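Local atomic coordinates of Cj0977 (Campylobacter jejuni, PDB entry 3BNV), a protein that is of unknown biochemical function but is a sigma28-regulated, nonflagellar virulence factor built on a hot-dog fold. Residues F86-G91 with I139-D145; E24-C28 with Q79-E85. All blocks are in the same frame, centred on the assembly; numbering follows the deposited sequence.

Interaction 1. Residues F86-G91 with I139-D145; sequences FSVIIG and IQVVSTD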
# COMPACT_ATOMS: atom_id res chain seq x y z
N PHE A 86 -2.52 7.99 -18.02
CA PHE A 86 -1.65 8.74 -17.13
C PHE A 86 -2.39 9.20 -15.88
O PHE A 86 -3.07 10.22 -15.90
CB PHE A 86 -1.05 9.95 -17.85
CG PHE A 86 -0.39 9.64 -19.16
CD1 PHE A 86 -0.86 10.21 -20.34
CD2 PHE A 86 0.72 8.81 -19.21
CE1 PHE A 86 -0.25 9.94 -21.56
CE2 PHE A 86 1.34 8.53 -20.41
CZ PHE A 86 0.85 9.10 -21.60
N SER A 87 -2.26 8.46 -14.79
CA SER A 87 -2.93 8.83 -13.56
C SER A 87 -2.08 8.45 -12.36
O SER A 87 -1.17 7.63 -12.46
CB SER A 87 -4.29 8.16 -13.46
OG SER A 87 -4.13 6.79 -13.23
N VAL A 88 -2.38 9.08 -11.24
CA VAL A 88 -1.75 8.74 -10.00
C VAL A 88 -2.79 8.89 -8.92
O VAL A 88 -3.88 9.43 -9.18
CB VAL A 88 -0.53 9.64 -9.69
CG1 VAL A 88 0.45 9.62 -10.84
CG2 VAL A 88 -0.96 11.05 -9.36
N ILE A 89 -2.48 8.40 -7.72
CA ILE A 89 -3.37 8.71 -6.59
C ILE A 89 -2.76 9.76 -5.69
O ILE A 89 -1.55 9.80 -5.55
CB ILE A 89 -3.81 7.47 -5.83
CG1 ILE A 89 -2.72 6.94 -4.91
CG2 ILE A 89 -4.30 6.42 -6.80
CD1 ILE A 89 -3.15 5.72 -4.09
N ILE A 90 -3.59 10.65 -5.14
CA ILE A 90 -3.06 11.80 -4.42
C ILE A 90 -3.49 11.84 -2.99
O ILE A 90 -3.00 12.66 -2.22
CB ILE A 90 -3.50 13.09 -5.04
CG1 ILE A 90 -5.02 13.12 -5.16
CG2 ILE A 90 -2.81 13.28 -6.35
CD1 ILE A 90 -5.56 14.48 -5.31
N GLY A 91 -4.42 10.97 -2.64
CA GLY A 91 -4.92 10.92 -1.27
C GLY A 91 -5.74 9.68 -1.03
O GLY A 91 -6.32 9.13 -1.97
N ILE A 139 -10.35 6.53 -2.40
CA ILE A 139 -9.07 6.88 -2.99
C ILE A 139 -9.23 7.96 -4.05
O ILE A 139 -10.10 7.88 -4.90
CB ILE A 139 -8.44 5.63 -3.59
CG1 ILE A 139 -8.07 4.67 -2.46
CG2 ILE A 139 -7.23 5.98 -4.38
CD1 ILE A 139 -7.32 3.48 -2.94
N GLN A 140 -8.40 8.98 -3.98
CA GLN A 140 -8.50 10.09 -4.91
C GLN A 140 -7.51 9.91 -6.05
O GLN A 140 -6.32 9.90 -5.84
CB GLN A 140 -8.27 11.40 -4.17
CG GLN A 140 -9.36 11.80 -3.18
CD GLN A 140 -9.09 13.18 -2.56
OE1 GLN A 140 -7.98 13.45 -2.07
NE2 GLN A 140 -10.10 14.08 -2.61
N VAL A 141 -8.03 9.74 -7.27
CA VAL A 141 -7.23 9.54 -8.47
C VAL A 141 -7.23 10.81 -9.30
O VAL A 141 -8.25 11.41 -9.49
CB VAL A 141 -7.81 8.43 -9.37
CG1 VAL A 141 -6.86 8.16 -10.53
CG2 VAL A 141 -8.10 7.14 -8.59
N VAL A 142 -6.07 11.23 -9.79
CA VAL A 142 -6.00 12.36 -10.71
C VAL A 142 -5.31 11.91 -11.99
O VAL A 142 -4.37 11.10 -11.95
CB VAL A 142 -5.19 13.55 -10.14
CG1 VAL A 142 -4.97 14.55 -11.20
CG2 VAL A 142 -5.92 14.20 -8.96
N SER A 143 -5.77 12.43 -13.13
CA SER A 143 -5.15 12.06 -14.40
C SER A 143 -4.63 13.26 -15.17
O SER A 143 -4.99 14.41 -14.92
CB SER A 143 -6.09 11.21 -15.26
OG SER A 143 -7.32 11.85 -15.50
N THR A 144 -3.72 12.99 -16.08
CA THR A 144 -3.23 14.07 -16.90
C THR A 144 -3.28 13.63 -18.36
O THR A 144 -3.45 12.43 -18.65
CB THR A 144 -1.83 14.52 -16.44
OG1 THR A 144 -0.98 13.38 -16.30
CG2 THR A 144 -1.93 15.21 -15.08
N ASP A 145 -3.17 14.59 -19.27
CA ASP A 145 -3.22 14.27 -20.70
C ASP A 145 -1.86 13.75 -21.13
O ASP A 145 -1.76 13.00 -22.09
CB ASP A 145 -3.66 15.47 -21.56
CG ASP A 145 -4.93 16.14 -21.03
OD1 ASP A 145 -4.91 16.60 -19.86
OD2 ASP A 145 -5.95 16.24 -21.77

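Interaction 2. Residues E24-C28 with Q79-E85; sequences ELLTC and QASINKE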
# COMPACT_ATOMS: atom_id res chain seq x y z
N GLU A 24 -7.80 -3.99 -22.35
CA GLU A 24 -8.43 -2.68 -22.12
C GLU A 24 -7.71 -1.80 -21.11
O GLU A 24 -7.90 -0.59 -21.09
CB GLU A 24 -9.88 -2.84 -21.65
CG GLU A 24 -10.92 -2.99 -22.75
CD GLU A 24 -12.15 -3.78 -22.27
OE1 GLU A 24 -12.90 -3.26 -21.42
OE2 GLU A 24 -12.36 -4.93 -22.75
N LEU A 25 -6.90 -2.40 -20.24
CA LEU A 25 -6.31 -1.66 -19.14
C LEU A 25 -5.20 -0.74 -19.64
O LEU A 25 -4.21 -1.19 -20.21
CB LEU A 25 -5.78 -2.63 -18.09
CG LEU A 25 -6.18 -2.41 -16.63
CD1 LEU A 25 -5.74 -1.07 -16.21
CD2 LEU A 25 -7.68 -2.48 -16.51
N LEU A 26 -5.37 0.56 -19.42
CA LEU A 26 -4.36 1.55 -19.80
C LEU A 26 -3.50 1.94 -18.60
O LEU A 26 -2.39 2.44 -18.77
CB LEU A 26 -5.01 2.81 -20.40
CG LEU A 26 -5.64 2.74 -21.81
CD1 LEU A 26 -6.54 3.92 -22.11
CD2 LEU A 26 -4.56 2.63 -22.87
N THR A 27 -4.01 1.70 -17.40
CA THR A 27 -3.35 2.15 -16.18
C THR A 27 -2.37 1.14 -15.63
O THR A 27 -2.59 -0.05 -15.72
CB THR A 27 -4.40 2.46 -15.07
OG1 THR A 27 -3.78 3.14 -13.97
CG2 THR A 27 -5.02 1.20 -14.57
N CYS A 28 -1.27 1.60 -15.06
CA CYS A 28 -0.31 0.70 -14.41
C CYS A 28 0.06 -0.52 -15.26
O CYS A 28 0.03 -1.65 -14.78
CB CYS A 28 -0.84 0.27 -13.04
SG CYS A 28 -1.30 1.68 -11.97
N GLN A 79 -7.54 2.75 -9.53
CA GLN A 79 -7.08 3.30 -10.79
C GLN A 79 -7.71 2.58 -11.96
O GLN A 79 -8.02 3.21 -12.95
CB GLN A 79 -5.56 3.26 -10.90
CG GLN A 79 -4.85 4.13 -9.87
CD GLN A 79 -3.45 4.45 -10.31
OE1 GLN A 79 -3.26 5.19 -11.26
NE2 GLN A 79 -2.47 3.88 -9.65
N ALA A 80 -7.95 1.28 -11.85
CA ALA A 80 -8.58 0.58 -12.96
C ALA A 80 -10.00 1.07 -13.23
O ALA A 80 -10.49 1.00 -14.35
CB ALA A 80 -8.56 -0.87 -12.74
N SER A 81 -10.67 1.57 -12.19
CA SER A 81 -12.04 2.06 -12.33
C SER A 81 -12.13 3.32 -13.16
O SER A 81 -13.17 3.64 -13.68
CB SER A 81 -12.65 2.33 -10.96
OG SER A 81 -12.07 3.49 -10.39
N ILE A 82 -11.02 4.06 -13.25
CA ILE A 82 -10.95 5.26 -14.07
C ILE A 82 -10.30 4.94 -15.41
O ILE A 82 -10.68 5.47 -16.44
CB ILE A 82 -10.06 6.30 -13.38
CG1 ILE A 82 -10.66 6.65 -12.03
CG2 ILE A 82 -9.88 7.55 -14.29
CD1 ILE A 82 -12.17 6.78 -12.11
N ASN A 83 -9.29 4.07 -15.38
CA ASN A 83 -8.64 3.57 -16.59
C ASN A 83 -8.07 4.63 -17.53
O ASN A 83 -8.29 4.59 -18.74
CB ASN A 83 -9.56 2.65 -17.40
CG ASN A 83 -8.78 1.78 -18.37
OD1 ASN A 83 -7.60 1.55 -18.17
ND2 ASN A 83 -9.44 1.29 -19.40
N LYS A 84 -7.34 5.58 -16.98
CA LYS A 84 -6.65 6.55 -17.80
C LYS A 84 -5.19 6.16 -17.93
O LYS A 84 -4.60 5.59 -17.02
CB LYS A 84 -6.75 7.93 -17.16
CG LYS A 84 -8.14 8.52 -17.23
CD LYS A 84 -8.37 9.26 -18.51
CE LYS A 84 -9.82 9.65 -18.68
NZ LYS A 84 -9.98 10.35 -19.99
N GLU A 85 -4.59 6.46 -19.07
CA GLU A 85 -3.22 6.04 -19.28
C GLU A 85 -2.27 6.72 -18.31
O GLU A 85 -1.33 6.12 -17.85
CB GLU A 85 -2.77 6.32 -20.71
CG GLU A 85 -1.35 5.86 -20.97
CD GLU A 85 -0.99 5.92 -22.41
OE1 GLU A 85 0.00 5.27 -22.81
OE2 GLU A 85 -1.72 6.63 -23.15

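Interaction 1. Residues F86-G91 with I139-D145
Phe86 O accepts the backbone N-H of Thr144 at 2.9 Å, and the Phe86 side chain runs alongside Thr144 and Asp145. Phe86 CB lies 3.5 Å from Thr144 O. CG is anti to its own carbonyl carbon (chi1 -52°), which sends the ring along the Thr144-Asp145 backbone. Thr144 O sits at the ring edge, in its plane. Farther out, Phe86 CD1 and CE1 meet Asp145 O, CD1 at 3.4 Å, in an oblique approach. Thr144 OG1 is hydrogen-bonded to Glu146 O, and Asp145 OD1 makes a salt bridge with Lys119.

Beyond Phe86, residues 87-91 and 139-143 pair as antiparallel strands of the hot-dog sheet. Val88 and Val142 exchange two N-H...O bonds, each 2.9 Å long. Ile90 N binds Gln140 O, while Gln140 N binds Gly91 O with a nearly straight N-H...O angle of 176°. Ile90 and Gly91 thus both face Gln140, an arrangement consistent with a beta bulge.

On the face of Ile89 and Val141, which is turned to helix 67-82, Ile89 CG2 touches Ile139 CG2 at 3.8 Å. On the other side Ile90 CD1 reaches Val142 CG2 at 3.7 Å. Strand 87-96 is outermost within the chain. At Gly91 it pairs with a strand of the second subunit, and Asp67 of that subunit accepts a bond from Ile89 N.

Interaction 2. Residues E24-C28 with Q79-E85
Gln79 meets the loop 24-28 through its amide, which lies beside Thr27 and Cys28. Gln79 NE2 is 3.4 Å from Cys28 SG. Gln79 OE1 is 3.4 Å from Thr27 OG1, but its stronger partner is the hydroxyl of Ser87. The side chains of Gln79 and Thr27 cross at about a right angle. Phe66 of the second subunit packs on both Cys28 and Gln79.

One residue on, Ala80 offers its methyl group to the loop. Ala80 CB stands 4.2 Å from Leu25 CD2, and Thr27 CG2 lies over the Ala80 CA. Ile39, on strand 38-43, covers Ala80 as well.

The helix 67-82, the central helix that the hot-dog sheet wraps around, ends here. Asn83 follows it with positive phi (56°), while its backbone N still binds Gln79 O. Its side chain turns to the loop, with CG anti to the backbone N (chi1 -161°). The amide then makes two backbone bonds. Asn83 OD1 accepts Leu26 N at 2.7 Å, in the carbonyl plane and on a lone pair. Asn83 ND2 gives its N-H to Glu24 O at 3.0 Å. Glu24 O lies in the plane of the Asn83 amide, while ND2 sits above the Glu24 carbonyl plane. The two bonds, one on each end of the amide, fix its rotation.

Lys84 adds its carbonyl: Lys84 O is 3.7 Å from Thr27 CB. Its side chain sets out away from the loop. At Glu85 the chain runs beside Leu26, where Leu26 CB and Glu85 CB are 4.2 Å apart.

How the interactions relate
The two contacts are neighbours, with centres about 10 Å apart, and both are partly buried. Interaction 1 joins two sheet strands by a run of backbone bonds whose register shifts at Ile90 and Gly91, with aliphatic contacts on both faces, those of Ile89 toward the helix. Interaction 2 involves no strand. A loop is tied to the end of helix 67-82, mainly by one side-chain amide gripping backbone atoms, and its outer residues are exposed. The two interactions meet at the helix-sheet junction: Ser87 OG is 2.7 Å from Gln79 OE1, a probable hydrogen bond. Both reach the second subunit, interaction 1 through backbone pairing, a bond to its Asp67 and packing, interaction 2 through packing on its Phe66.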